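Arginase, mitochondrial (Medicago truncatula, PDB 6VSS) catalyses the manganese-dependent hydrolysis of L-arginine to urea and L-ornithine, and of agmatine to urea and putrescine, as a homohexamer. Local coordinates at residues B[67-72]-B[160-165]; B[140-145]-B[164-169]; B[130-135]-B[196-201]. All coordinates share one frame; numbering follows the deposited sequence.

Contact 1 of 3, residues B[67-72]-B[160-165]. With MN (manganese (II) ion), chain J.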
ATOM      1  N   LEU B  67      13.696  19.769  20.013  1.00 24.57           N
ATOM      2  CA  LEU B  67      12.466  19.987  20.817  1.00 24.77           C
ATOM      3  C   LEU B  67      11.263  19.671  19.938  1.00 24.18           C
ATOM      4  O   LEU B  67      11.068  20.361  18.913  1.00 23.91           O
ATOM      5  CB  LEU B  67      12.490  21.435  21.338  1.00 26.36           C
ATOM      6  CG  LEU B  67      11.340  21.826  22.246  1.00 27.50           C
ATOM      7  CD1 LEU B  67      11.582  21.306  23.658  1.00 28.39           C
ATOM      8  CD2 LEU B  67      11.141  23.333  22.255  1.00 28.93           C
ATOM      9  N   GLY B  68      10.563  18.585  20.263  1.00 24.71           N
ATOM     10  CA  GLY B  68       9.278  18.185  19.692  1.00 25.62           C
ATOM     11  C   GLY B  68       8.141  19.067  20.185  1.00 26.74           C
ATOM     12  O   GLY B  68       8.067  19.385  21.419  1.00 25.90           O
ATOM     13  N   VAL B  69       7.299  19.480  19.227  1.00 27.78           N
ATOM     14  CA  VAL B  69       5.998  20.147  19.505  1.00 28.66           C
ATOM     15  C   VAL B  69       4.955  19.395  18.686  1.00 29.43           C
ATOM     16  O   VAL B  69       4.676  19.765  17.541  1.00 28.14           O
ATOM     17  CB  VAL B  69       6.084  21.646  19.193  1.00 28.75           C
ATOM     18  CG1 VAL B  69       4.818  22.355  19.622  1.00 29.29           C
ATOM     19  CG2 VAL B  69       7.324  22.278  19.815  1.00 28.34           C
ATOM     20  N   PRO B  70       4.470  18.255  19.258  1.00 29.58           N
ATOM     21  CA  PRO B  70       3.492  17.373  18.618  1.00 29.31           C
ATOM     22  C   PRO B  70       2.064  17.949  18.668  1.00 31.03           C
ATOM     23  O   PRO B  70       1.280  17.513  19.427  1.00 30.83           O
ATOM     24  CB  PRO B  70       3.615  16.100  19.451  1.00 29.58           C
ATOM     25  CG  PRO B  70       3.981  16.631  20.839  1.00 29.54           C
ATOM     26  CD  PRO B  70       4.944  17.752  20.562  1.00 29.20           C
ATOM     27  N   LEU B  71       1.825  18.961  17.837  1.00 30.55           N
ATOM     28  CA  LEU B  71       0.590  19.759  17.732  1.00 31.57           C
ATOM     29  C   LEU B  71       0.116  19.727  16.282  1.00 31.12           C
ATOM     30  O   LEU B  71       0.893  20.101  15.368  1.00 29.91           O
ATOM     31  CB  LEU B  71       0.970  21.157  18.187  1.00 32.63           C
ATOM     32  CG  LEU B  71      -0.152  22.167  18.231  1.00 33.83           C
ATOM     33  CD1 LEU B  71       0.242  23.304  19.155  1.00 34.64           C
ATOM     34  CD2 LEU B  71      -0.496  22.670  16.826  1.00 32.40           C
ATOM     35  N   GLY B  72      -1.109  19.236  16.079  1.00 31.64           N
ATOM     36  CA  GLY B  72      -1.766  19.078  14.768  1.00 30.90           C
ATOM     37  C   GLY B  72      -3.043  19.849  14.717  1.00 31.87           C
ATOM     38  O   GLY B  72      -3.606  19.951  13.604  1.00 30.94           O
ATOM     39  N   HIS B 160       2.544  23.837  10.914  1.00 26.66           N
ATOM     40  CA  HIS B 160       3.433  24.978  10.720  1.00 27.89           C
ATOM     41  C   HIS B 160       3.103  26.083  11.723  1.00 27.29           C
ATOM     42  O   HIS B 160       3.936  26.943  11.830  1.00 29.79           O
ATOM     43  CB  HIS B 160       3.466  25.412   9.244  1.00 29.24           C
ATOM     44  CG  HIS B 160       4.820  25.900   8.870  1.00 29.56           C
ATOM     45  ND1 HIS B 160       5.293  25.926   7.575  1.00 31.58           N
ATOM     46  CD2 HIS B 160       5.784  26.456   9.632  1.00 29.41           C
ATOM     47  CE1 HIS B 160       6.548  26.366   7.600  1.00 30.04           C
ATOM     48  NE2 HIS B 160       6.852  26.724   8.826  1.00 28.38           N
ATOM     49  N   SER B 161       1.985  26.039  12.444  1.00 27.50           N
ATOM     50  CA  SER B 161       1.534  27.100  13.399  1.00 28.03           C
ATOM     51  C   SER B 161       2.611  27.360  14.456  1.00 28.06           C
ATOM     52  O   SER B 161       2.684  28.526  15.031  1.00 30.16           O
ATOM     53  CB  SER B 161       0.235  26.730  14.070  1.00 28.20           C
ATOM     54  OG  SER B 161       0.357  25.515  14.786  1.00 27.86           O
ATOM     55  N   ILE B 162       3.402  26.339  14.728  1.00 27.21           N
ATOM     56  CA  ILE B 162       4.376  26.356  15.850  1.00 27.95           C
ATOM     57  C   ILE B 162       5.498  27.367  15.549  1.00 27.50           C
ATOM     58  O   ILE B 162       6.084  27.932  16.494  1.00 30.06           O
ATOM     59  CB  ILE B 162       4.895  24.929  16.130  1.00 27.61           C
ATOM     60  CG1 ILE B 162       5.756  24.410  14.985  1.00 27.18           C
ATOM     61  CG2 ILE B 162       3.766  23.965  16.453  1.00 27.36           C
ATOM     62  CD1 ILE B 162       6.484  23.205  15.352  1.00 27.04           C
ATOM     63  N   SER B 163       5.780  27.683  14.300  1.00 27.72           N
ATOM     64  CA  SER B 163       6.946  28.543  13.972  1.00 27.65           C
ATOM     65  C   SER B 163       6.720  29.927  14.593  1.00 28.22           C
ATOM     66  O   SER B 163       7.688  30.538  15.016  1.00 26.79           O
ATOM     67  CB  SER B 163       7.183  28.634  12.502  1.00 29.21           C
ATOM     68  OG  SER B 163       7.586  27.395  11.928  1.00 28.17           O
ATOM     69  N   PHE B 164       5.463  30.377  14.719  1.00 29.79           N
ATOM     70  CA  PHE B 164       5.179  31.704  15.338  1.00 30.29           C
ATOM     71  C   PHE B 164       5.754  31.725  16.747  1.00 30.72           C
ATOM     72  O   PHE B 164       6.695  32.481  16.984  1.00 29.22           O
ATOM     73  CB  PHE B 164       3.711  32.114  15.284  1.00 30.75           C
ATOM     74  CG  PHE B 164       3.360  33.234  16.223  1.00 31.68           C
ATOM     75  CD1 PHE B 164       4.049  34.444  16.197  1.00 33.94           C
ATOM     76  CD2 PHE B 164       2.295  33.115  17.099  1.00 33.08           C
ATOM     77  CE1 PHE B 164       3.701  35.494  17.059  1.00 34.22           C
ATOM     78  CE2 PHE B 164       1.925  34.175  17.931  1.00 34.32           C
ATOM     79  CZ  PHE B 164       2.643  35.352  17.920  1.00 33.82           C
ATOM     80  N   PRO B 165       5.231  30.916  17.709  1.00 30.97           N
ATOM     81  CA  PRO B 165       5.762  30.895  19.074  1.00 30.85           C
ATOM     82  C   PRO B 165       7.257  30.554  19.198  1.00 30.44           C
ATOM     83  O   PRO B 165       7.921  31.081  20.121  1.00 29.46           O
ATOM     84  CB  PRO B 165       4.937  29.811  19.801  1.00 31.32           C
ATOM     85  CG  PRO B 165       4.109  29.115  18.729  1.00 30.85           C
ATOM     86  CD  PRO B 165       4.014  30.109  17.592  1.00 30.78           C
TER
HETATM   87 MN    MN J 402       3.840  25.832   5.941  1.00 34.73          MN
HETATM   88  O   HOH W   1       2.210  25.586   4.699  1.00 29.70           O
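The side chains of Val-69 and Ile-162 lie alongside each other, running opposite ways, and methyl CG1 of Val-69 rests 3.7 Å from CG2 of Ile-162. The same CG2 lies 4.3 Å from CB of Leu-71. The other branch of Ile-162 ends in CD1, 4.2 Å from CB of Val-69; with CG1 set between backbone N and carbonyl carbon (chi1 68°), both branches face Val-69, and CG2 also faces Leu-71. Methyl CD2 of Leu-71 is 3.6 Å from OG of Ser-161, a van der Waals touch; the hydroxyl itself is hydrogen-bonded to OD1 of Asp-159. The contact is buried and largely apolar, without a hydrogen bond across it. It lies at the C-terminal end of the parallel sheet of the arginase fold, where strands 63-69 and 151-157 run side by side and residues 160-162 form a 3-10 turn into helix 163-174. Pro-70 centres an inverse gamma turn between Val-69 and Leu-71. Helix 131-146 covers Val-69 and Leu-71 through Ile-138 and Leu-134. CB of His-160 is directed away from residues 67-72, and its ND1 binds manganese at 2.2 Å, with Asp-184, Asp-188, Asp-269 and a water, while NE2 is hydrogen-bonded to Ser-267.

Contact 2 of 3, residues B[140-145]-B[164-169]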
ATOM      1  N   GLU B 140       8.133  29.278  26.046  1.00 34.35           N
ATOM      2  CA  GLU B 140       8.928  29.021  27.279  1.00 33.79           C
ATOM      3  C   GLU B 140       9.820  27.816  27.022  1.00 31.74           C
ATOM      4  O   GLU B 140      11.003  27.890  27.319  1.00 29.85           O
ATOM      5  CB  GLU B 140       8.034  28.748  28.474  1.00 37.47           C
ATOM      6  CG  GLU B 140       7.198  29.934  28.901  1.00 40.37           C
ATOM      7  CD  GLU B 140       7.964  31.194  29.251  1.00 45.12           C
ATOM      8  OE1 GLU B 140       9.107  31.077  29.728  1.00 49.04           O
ATOM      9  OE2 GLU B 140       7.426  32.296  29.016  1.00 52.38           O
ATOM     10  N   SER B 141       9.284  26.757  26.410  1.00 30.49           N
ATOM     11  CA  SER B 141      10.061  25.552  26.042  1.00 30.32           C
ATOM     12  C   SER B 141      11.290  25.941  25.231  1.00 29.81           C
ATOM     13  O   SER B 141      12.412  25.537  25.615  1.00 29.56           O
ATOM     14  CB  SER B 141       9.206  24.556  25.342  1.00 30.66           C
ATOM     15  OG  SER B 141       8.247  24.073  26.279  1.00 31.44           O
ATOM     16  N   VAL B 142      11.101  26.734  24.189  1.00 29.19           N
ATOM     17  CA  VAL B 142      12.225  27.204  23.332  1.00 30.22           C
ATOM     18  C   VAL B 142      13.249  27.935  24.193  1.00 29.92           C
ATOM     19  O   VAL B 142      14.416  27.626  24.055  1.00 29.27           O
ATOM     20  CB  VAL B 142      11.745  28.060  22.142  1.00 30.59           C
ATOM     21  CG1 VAL B 142      12.924  28.607  21.370  1.00 30.34           C
ATOM     22  CG2 VAL B 142      10.821  27.281  21.203  1.00 30.73           C
ATOM     23  N   LYS B 143      12.798  28.787  25.117  1.00 31.25           N
ATOM     24  CA  LYS B 143      13.682  29.660  25.931  1.00 32.50           C
ATOM     25  C   LYS B 143      14.514  28.805  26.891  1.00 32.76           C
ATOM     26  O   LYS B 143      15.720  29.135  27.082  1.00 32.30           O
ATOM     27  CB  LYS B 143      12.843  30.718  26.669  1.00 33.34           C
ATOM     28  CG  LYS B 143      12.233  31.779  25.772  1.00 34.91           C
ATOM     29  CD  LYS B 143      11.539  32.938  26.521  1.00 36.57           C
ATOM     30  CE  LYS B 143      11.070  33.987  25.536  1.00 38.45           C
ATOM     31  NZ  LYS B 143      10.362  35.115  26.179  1.00 40.19           N
ATOM     32  N   LEU B 144      13.899  27.751  27.449  1.00 32.16           N
ATOM     33  CA  LEU B 144      14.568  26.786  28.344  1.00 32.96           C
ATOM     34  C   LEU B 144      15.714  26.097  27.577  1.00 33.06           C
ATOM     35  O   LEU B 144      16.766  25.947  28.205  1.00 32.50           O
ATOM     36  CB  LEU B 144      13.552  25.805  28.960  1.00 32.39           C
ATOM     37  CG  LEU B 144      12.579  26.421  29.987  1.00 32.30           C
ATOM     38  CD1 LEU B 144      11.405  25.512  30.301  1.00 31.05           C
ATOM     39  CD2 LEU B 144      13.293  26.780  31.305  1.00 33.01           C
ATOM     40  N   VAL B 145      15.584  25.790  26.275  1.00 33.02           N
ATOM     41  CA  VAL B 145      16.722  25.197  25.489  1.00 33.67           C
ATOM     42  C   VAL B 145      17.797  26.277  25.259  1.00 34.47           C
ATOM     43  O   VAL B 145      19.004  26.045  25.471  1.00 35.16           O
ATOM     44  CB  VAL B 145      16.242  24.569  24.162  1.00 32.68           C
ATOM     45  CG1 VAL B 145      17.390  24.028  23.330  1.00 32.39           C
ATOM     46  CG2 VAL B 145      15.221  23.493  24.404  1.00 31.57           C
ATOM     47  N   PHE B 164       5.463  30.377  14.719  1.00 29.79           N
ATOM     48  CA  PHE B 164       5.179  31.704  15.338  1.00 30.29           C
ATOM     49  C   PHE B 164       5.754  31.725  16.747  1.00 30.72           C
ATOM     50  O   PHE B 164       6.695  32.481  16.984  1.00 29.22           O
ATOM     51  CB  PHE B 164       3.711  32.114  15.284  1.00 30.75           C
ATOM     52  CG  PHE B 164       3.360  33.234  16.223  1.00 31.68           C
ATOM     53  CD1 PHE B 164       4.049  34.444  16.197  1.00 33.94           C
ATOM     54  CD2 PHE B 164       2.295  33.115  17.099  1.00 33.08           C
ATOM     55  CE1 PHE B 164       3.701  35.494  17.059  1.00 34.22           C
ATOM     56  CE2 PHE B 164       1.925  34.175  17.931  1.00 34.32           C
ATOM     57  CZ  PHE B 164       2.643  35.352  17.920  1.00 33.82           C
ATOM     58  N   PRO B 165       5.231  30.916  17.709  1.00 30.97           N
ATOM     59  CA  PRO B 165       5.762  30.895  19.074  1.00 30.85           C
ATOM     60  C   PRO B 165       7.257  30.554  19.198  1.00 30.44           C
ATOM     61  O   PRO B 165       7.921  31.081  20.121  1.00 29.46           O
ATOM     62  CB  PRO B 165       4.937  29.811  19.801  1.00 31.32           C
ATOM     63  CG  PRO B 165       4.109  29.115  18.729  1.00 30.85           C
ATOM     64  CD  PRO B 165       4.014  30.109  17.592  1.00 30.78           C
ATOM     65  N   VAL B 166       7.784  29.725  18.291  1.00 28.22           N
ATOM     66  CA  VAL B 166       9.240  29.419  18.281  1.00 28.32           C
ATOM     67  C   VAL B 166       9.994  30.701  17.911  1.00 28.78           C
ATOM     68  O   VAL B 166      10.931  31.069  18.610  1.00 29.19           O
ATOM     69  CB  VAL B 166       9.582  28.278  17.317  1.00 29.01           C
ATOM     70  CG1 VAL B 166      11.056  27.951  17.344  1.00 29.17           C
ATOM     71  CG2 VAL B 166       8.721  27.076  17.602  1.00 29.85           C
ATOM     72  N   VAL B 167       9.606  31.359  16.832  1.00 28.97           N
ATOM     73  CA  VAL B 167      10.414  32.496  16.329  1.00 29.71           C
ATOM     74  C   VAL B 167      10.233  33.679  17.296  1.00 31.27           C
ATOM     75  O   VAL B 167      11.209  34.389  17.540  1.00 30.84           O
ATOM     76  CB  VAL B 167      10.054  32.795  14.879  1.00 29.47           C
ATOM     77  CG1 VAL B 167      10.499  34.177  14.470  1.00 30.60           C
ATOM     78  CG2 VAL B 167      10.615  31.704  13.955  1.00 30.01           C
ATOM     79  N   ARG B 168       9.057  33.835  17.892  1.00 32.23           N
ATOM     80  CA  ARG B 168       8.822  34.889  18.910  1.00 34.32           C
ATOM     81  C   ARG B 168       9.822  34.702  20.058  1.00 35.58           C
ATOM     82  O   ARG B 168      10.396  35.715  20.594  1.00 36.34           O
ATOM     83  CB  ARG B 168       7.382  34.847  19.428  1.00 35.30           C
ATOM     84  CG  ARG B 168       7.173  35.749  20.638  1.00 37.02           C
ATOM     85  CD  ARG B 168       5.758  35.656  21.181  1.00 39.44           C
ATOM     86  NE  ARG B 168       5.357  34.321  21.627  1.00 39.24           N
ATOM     87  CZ  ARG B 168       4.107  33.965  21.878  1.00 38.63           C
ATOM     88  NH1 ARG B 168       3.140  34.843  21.739  1.00 38.60           N
ATOM     89  NH2 ARG B 168       3.809  32.745  22.276  1.00 40.17           N
ATOM     90  N   ALA B 169       9.956  33.454  20.498  1.00 35.07           N
ATOM     91  CA  ALA B 169      10.799  33.052  21.641  1.00 34.81           C
ATOM     92  C   ALA B 169      12.269  33.286  21.282  1.00 35.39           C
ATOM     93  O   ALA B 169      12.999  33.833  22.150  1.00 35.08           O
ATOM     94  CB  ALA B 169      10.539  31.625  21.966  1.00 35.12           C
TER
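Val-142 packs against Val-166 and Ala-169, and beside it Lys-143 lays its aliphatic chain along the end of the same patch. The lysine starts beside the interface rather than facing it. Its CG lies anti to the carbonyl carbon (chi1 -70°), which brings that atom within 4.2 Å of CB of Ala-169. From there the chain runs out extended through CD, and CE passes 3.9 Å from the backbone O of Ala-169 and 4.0 Å from its CA. The tip, NZ, goes on to a salt bridge with Glu-172, one turn further along helix 163-174, so the chain spans from one helix to the other. NE of Arg-168 is 6.8 Å from NZ of Lys-143, a like charge whose effect Glu-172 would probably offset. Helix 131-146 leads into strand 151-157, on the path from strand 113-118, and helix 163-174 leads out of it toward strand 178-183; the helices of these successive beta-alpha-beta crossovers pack side by side on the sheet, their short segments crossing at -43° with axes 8.6 Å apart. At the crossing, CB of Ala-169 sits 3.8 Å from CB of Val-142 and almost as near its CG1. The second methyl of Val-142, CG2, turns instead to Val-166 and meets CG1 there at 3.9 Å, the two valines crossing at about a right angle. Further along the interface, OG of Ser-139 is hydrogen-bonded to the backbone O of Pro-165 and to NH2 of Arg-168. Helix 25-57 lies against residues 140-145 through Leu-40.

Contact 3 of 3, residues B[130-135]-B[196-201]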
ATOM      1  N   ASP B 130      -6.145  27.109  26.659  1.00 44.22           N
ATOM      2  CA  ASP B 130      -6.531  27.790  25.392  1.00 45.09           C
ATOM      3  C   ASP B 130      -5.271  27.918  24.533  1.00 44.42           C
ATOM      4  O   ASP B 130      -4.156  27.759  25.090  1.00 43.71           O
ATOM      5  CB  ASP B 130      -7.222  29.135  25.644  1.00 46.64           C
ATOM      6  CG  ASP B 130      -6.410  30.110  26.480  1.00 49.31           C
ATOM      7  OD1 ASP B 130      -5.512  30.739  25.936  1.00 48.91           O
ATOM      8  OD2 ASP B 130      -6.660  30.191  27.693  1.00 57.46           O
ATOM      9  N   ASP B 131      -5.437  28.199  23.238  1.00 43.01           N
ATOM     10  CA  ASP B 131      -4.321  28.222  22.260  1.00 42.79           C
ATOM     11  C   ASP B 131      -3.332  29.360  22.527  1.00 40.65           C
ATOM     12  O   ASP B 131      -2.177  29.183  22.212  1.00 38.99           O
ATOM     13  CB  ASP B 131      -4.854  28.280  20.842  1.00 44.84           C
ATOM     14  CG  ASP B 131      -5.615  27.024  20.520  1.00 45.09           C
ATOM     15  OD1 ASP B 131      -5.114  25.927  20.870  1.00 47.02           O
ATOM     16  OD2 ASP B 131      -6.717  27.170  19.966  1.00 47.56           O
ATOM     17  N   LYS B 132      -3.759  30.472  23.108  1.00 43.02           N
ATOM     18  CA  LYS B 132      -2.844  31.596  23.444  1.00 44.48           C
ATOM     19  C   LYS B 132      -1.875  31.105  24.515  1.00 42.69           C
ATOM     20  O   LYS B 132      -0.674  31.288  24.355  1.00 44.79           O
ATOM     21  CB  LYS B 132      -3.661  32.826  23.845  1.00 48.17           C
ATOM     22  CG  LYS B 132      -2.859  34.016  24.355  1.00 53.14           C
ATOM     23  CD  LYS B 132      -3.632  35.336  24.309  1.00 56.36           C
ATOM     24  CE  LYS B 132      -2.755  36.533  23.970  1.00 59.98           C
ATOM     25  NZ  LYS B 132      -3.424  37.478  23.034  1.00 63.05           N
ATOM     26  N   ARG B 133      -2.364  30.431  25.549  1.00 42.60           N
ATOM     27  CA  ARG B 133      -1.499  29.948  26.651  1.00 41.73           C
ATOM     28  C   ARG B 133      -0.698  28.764  26.104  1.00 38.18           C
ATOM     29  O   ARG B 133       0.493  28.657  26.372  1.00 37.61           O
ATOM     30  CB  ARG B 133      -2.367  29.628  27.865  1.00 44.67           C
ATOM     31  CG  ARG B 133      -1.618  28.909  28.974  1.00 48.87           C
ATOM     32  CD  ARG B 133      -0.920  29.852  29.933  1.00 52.24           C
ATOM     33  NE  ARG B 133      -0.520  29.251  31.207  1.00 54.19           N
ATOM     34  CZ  ARG B 133      -1.344  28.912  32.210  1.00 56.44           C
ATOM     35  NH1 ARG B 133      -2.657  29.055  32.106  1.00 57.49           N
ATOM     36  NH2 ARG B 133      -0.844  28.390  33.319  1.00 58.00           N
ATOM     37  N   LEU B 134      -1.288  27.929  25.270  1.00 36.23           N
ATOM     38  CA  LEU B 134      -0.487  26.850  24.625  1.00 36.21           C
ATOM     39  C   LEU B 134       0.751  27.421  23.896  1.00 34.90           C
ATOM     40  O   LEU B 134       1.852  26.890  24.027  1.00 34.25           O
ATOM     41  CB  LEU B 134      -1.395  26.118  23.642  1.00 36.72           C
ATOM     42  CG  LEU B 134      -0.863  24.761  23.250  1.00 36.62           C
ATOM     43  CD1 LEU B 134      -0.720  23.927  24.512  1.00 38.83           C
ATOM     44  CD2 LEU B 134      -1.768  24.087  22.246  1.00 36.21           C
ATOM     45  N   ALA B 135       0.563  28.459  23.080  1.00 35.44           N
ATOM     46  CA  ALA B 135       1.646  29.148  22.346  1.00 34.52           C
ATOM     47  C   ALA B 135       2.707  29.655  23.341  1.00 34.50           C
ATOM     48  O   ALA B 135       3.899  29.472  23.074  1.00 33.52           O
ATOM     49  CB  ALA B 135       1.050  30.265  21.551  1.00 35.42           C
ATOM     50  N   ASN B 196      -9.135  31.559  12.813  1.00 55.04           N
ATOM     51  CA  ASN B 196      -8.089  30.946  13.685  1.00 52.59           C
ATOM     52  C   ASN B 196      -6.775  31.723  13.552  1.00 51.78           C
ATOM     53  O   ASN B 196      -5.933  31.398  12.683  1.00 51.44           O
ATOM     54  CB  ASN B 196      -7.812  29.465  13.406  1.00 51.34           C
ATOM     55  CG  ASN B 196      -6.849  28.873  14.422  1.00 50.43           C
ATOM     56  OD1 ASN B 196      -6.491  29.539  15.392  1.00 46.58           O
ATOM     57  ND2 ASN B 196      -6.444  27.623  14.225  1.00 49.60           N
ATOM     58  N   TYR B 197      -6.591  32.671  14.450  1.00 48.50           N
ATOM     59  CA  TYR B 197      -5.347  33.434  14.666  1.00 49.12           C
ATOM     60  C   TYR B 197      -4.064  32.568  14.606  1.00 47.66           C
ATOM     61  O   TYR B 197      -3.037  33.040  14.160  1.00 46.88           O
ATOM     62  CB  TYR B 197      -5.505  34.070  16.035  1.00 48.73           C
ATOM     63  CG  TYR B 197      -4.371  34.980  16.365  1.00 50.36           C
ATOM     64  CD1 TYR B 197      -4.380  36.290  15.904  1.00 52.52           C
ATOM     65  CD2 TYR B 197      -3.308  34.540  17.132  1.00 48.90           C
ATOM     66  CE1 TYR B 197      -3.353  37.158  16.223  1.00 53.15           C
ATOM     67  CE2 TYR B 197      -2.267  35.394  17.449  1.00 52.37           C
ATOM     68  CZ  TYR B 197      -2.295  36.707  16.994  1.00 52.78           C
ATOM     69  OH  TYR B 197      -1.285  37.571  17.281  1.00 53.47           O
ATOM     70  N   TYR B 198      -4.104  31.348  15.125  1.00 47.19           N
ATOM     71  CA  TYR B 198      -2.943  30.431  15.276  1.00 48.43           C
ATOM     72  C   TYR B 198      -2.918  29.371  14.160  1.00 45.29           C
ATOM     73  O   TYR B 198      -2.288  28.320  14.362  1.00 44.25           O
ATOM     74  CB  TYR B 198      -3.019  29.721  16.633  1.00 49.70           C
ATOM     75  CG  TYR B 198      -2.880  30.665  17.792  1.00 50.85           C
ATOM     76  CD1 TYR B 198      -1.632  31.157  18.125  1.00 50.46           C
ATOM     77  CD2 TYR B 198      -3.985  31.117  18.510  1.00 52.75           C
ATOM     78  CE1 TYR B 198      -1.469  32.052  19.170  1.00 49.82           C
ATOM     79  CE2 TYR B 198      -3.840  32.007  19.567  1.00 51.01           C
ATOM     80  CZ  TYR B 198      -2.574  32.474  19.893  1.00 51.62           C
ATOM     81  OH  TYR B 198      -2.359  33.360  20.910  1.00 51.73           O
ATOM     82  N   SER B 199      -3.623  29.588  13.054  1.00 43.32           N
ATOM     83  CA  SER B 199      -3.715  28.611  11.931  1.00 42.16           C
ATOM     84  C   SER B 199      -2.304  28.287  11.418  1.00 38.37           C
ATOM     85  O   SER B 199      -1.455  29.188  11.443  1.00 35.66           O
ATOM     86  CB  SER B 199      -4.582  29.166  10.818  1.00 43.51           C
ATOM     87  OG  SER B 199      -4.389  28.469   9.584  1.00 44.76           O
ATOM     88  N   HIS B 200      -2.118  27.116  10.812  1.00 37.37           N
ATOM     89  CA  HIS B 200      -0.832  26.717  10.184  1.00 35.98           C
ATOM     90  C   HIS B 200      -0.588  27.476   8.878  1.00 36.72           C
ATOM     91  O   HIS B 200       0.516  27.340   8.325  1.00 39.31           O
ATOM     92  CB  HIS B 200      -0.775  25.211  10.010  1.00 34.71           C
ATOM     93  CG  HIS B 200      -1.561  24.641   8.891  1.00 34.12           C
ATOM     94  ND1 HIS B 200      -1.235  23.413   8.348  1.00 32.27           N
ATOM     95  CD2 HIS B 200      -2.647  25.075   8.218  1.00 34.96           C
ATOM     96  CE1 HIS B 200      -2.091  23.101   7.404  1.00 32.19           C
ATOM     97  NE2 HIS B 200      -2.974  24.079   7.316  1.00 34.01           N
ATOM     98  N   ALA B 201      -1.544  28.324   8.471  1.00 38.25           N
ATOM     99  CA  ALA B 201      -1.523  29.157   7.250  1.00 37.90           C
ATOM    100  C   ALA B 201      -1.310  30.657   7.563  1.00 36.94           C
ATOM    101  O   ALA B 201      -1.373  31.453   6.589  1.00 35.44           O
ATOM    102  CB  ALA B 201      -2.840  28.931   6.518  1.00 38.94           C
TER
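The phenol of Tyr-198 runs up against the backbone of a helix's first turn, its OH only 3.1 Å from CA of Lys-132, with no hydrogen bond between the segments. The lysine's CB is 3.3 Å from the same oxygen. CG of Tyr-198 lies anti to its carbonyl carbon (chi1 -65°), directing the ring at the helix. Carbonyl carbon and oxygen of Asp-131 lie over one ring face and CD2 of Tyr-197 stands 3.4 Å above the centre of the opposite one, so the ring lies between the helix backbone and its own neighbour in the turn. CB of Asp-131 is 3.8 Å from CD2 of Tyr-198, and CB of Ala-135 comes obliquely to CE1 of Tyr-198 at 3.9 Å. Replacing Tyr-198 by alanine is likely to open a gap beside Asp-131, Lys-132 and Ala-135 and to take from residues 196-201 most of their contact with residues 130-135. Asn-196, which probably binds substrate as in related enzymes, forms an Asx turn: N of Tyr-198 meets its OD1 from above the carbonyl plane, 61° out of it. Asp-130 OD1 caps the helix at N of Arg-133. Residues 196-201 precede helix 203-209; helix 131-146 also packs on helix 121-125 through Leu-134.

Contacts 1 and 2 have centres about 10 Å apart, as do contacts 1 and 3, while those of contacts 2 and 3 lie about 14 Å apart. Contacts 1 and 2 share helix 163-174, with Phe-164 and Pro-165 in both; contacts 2 and 3 share helix 131-146. Along the chain, contact 2 is nested inside the loop closed by contact 3, whereas contacts 1 and 3 cross. Contacts 1 and 2 touch through CD2 of Leu-67 on CB of Ser-141, contacts 2 and 3 through CE2 of Phe-164 on CE1 of Tyr-198, and contacts 1 and 3 through CD1 of Leu-71 on CD2 of Leu-134. Together they join strand 63-69, both helices and loop 196-201, contact 1 carrying manganese-binding His-160.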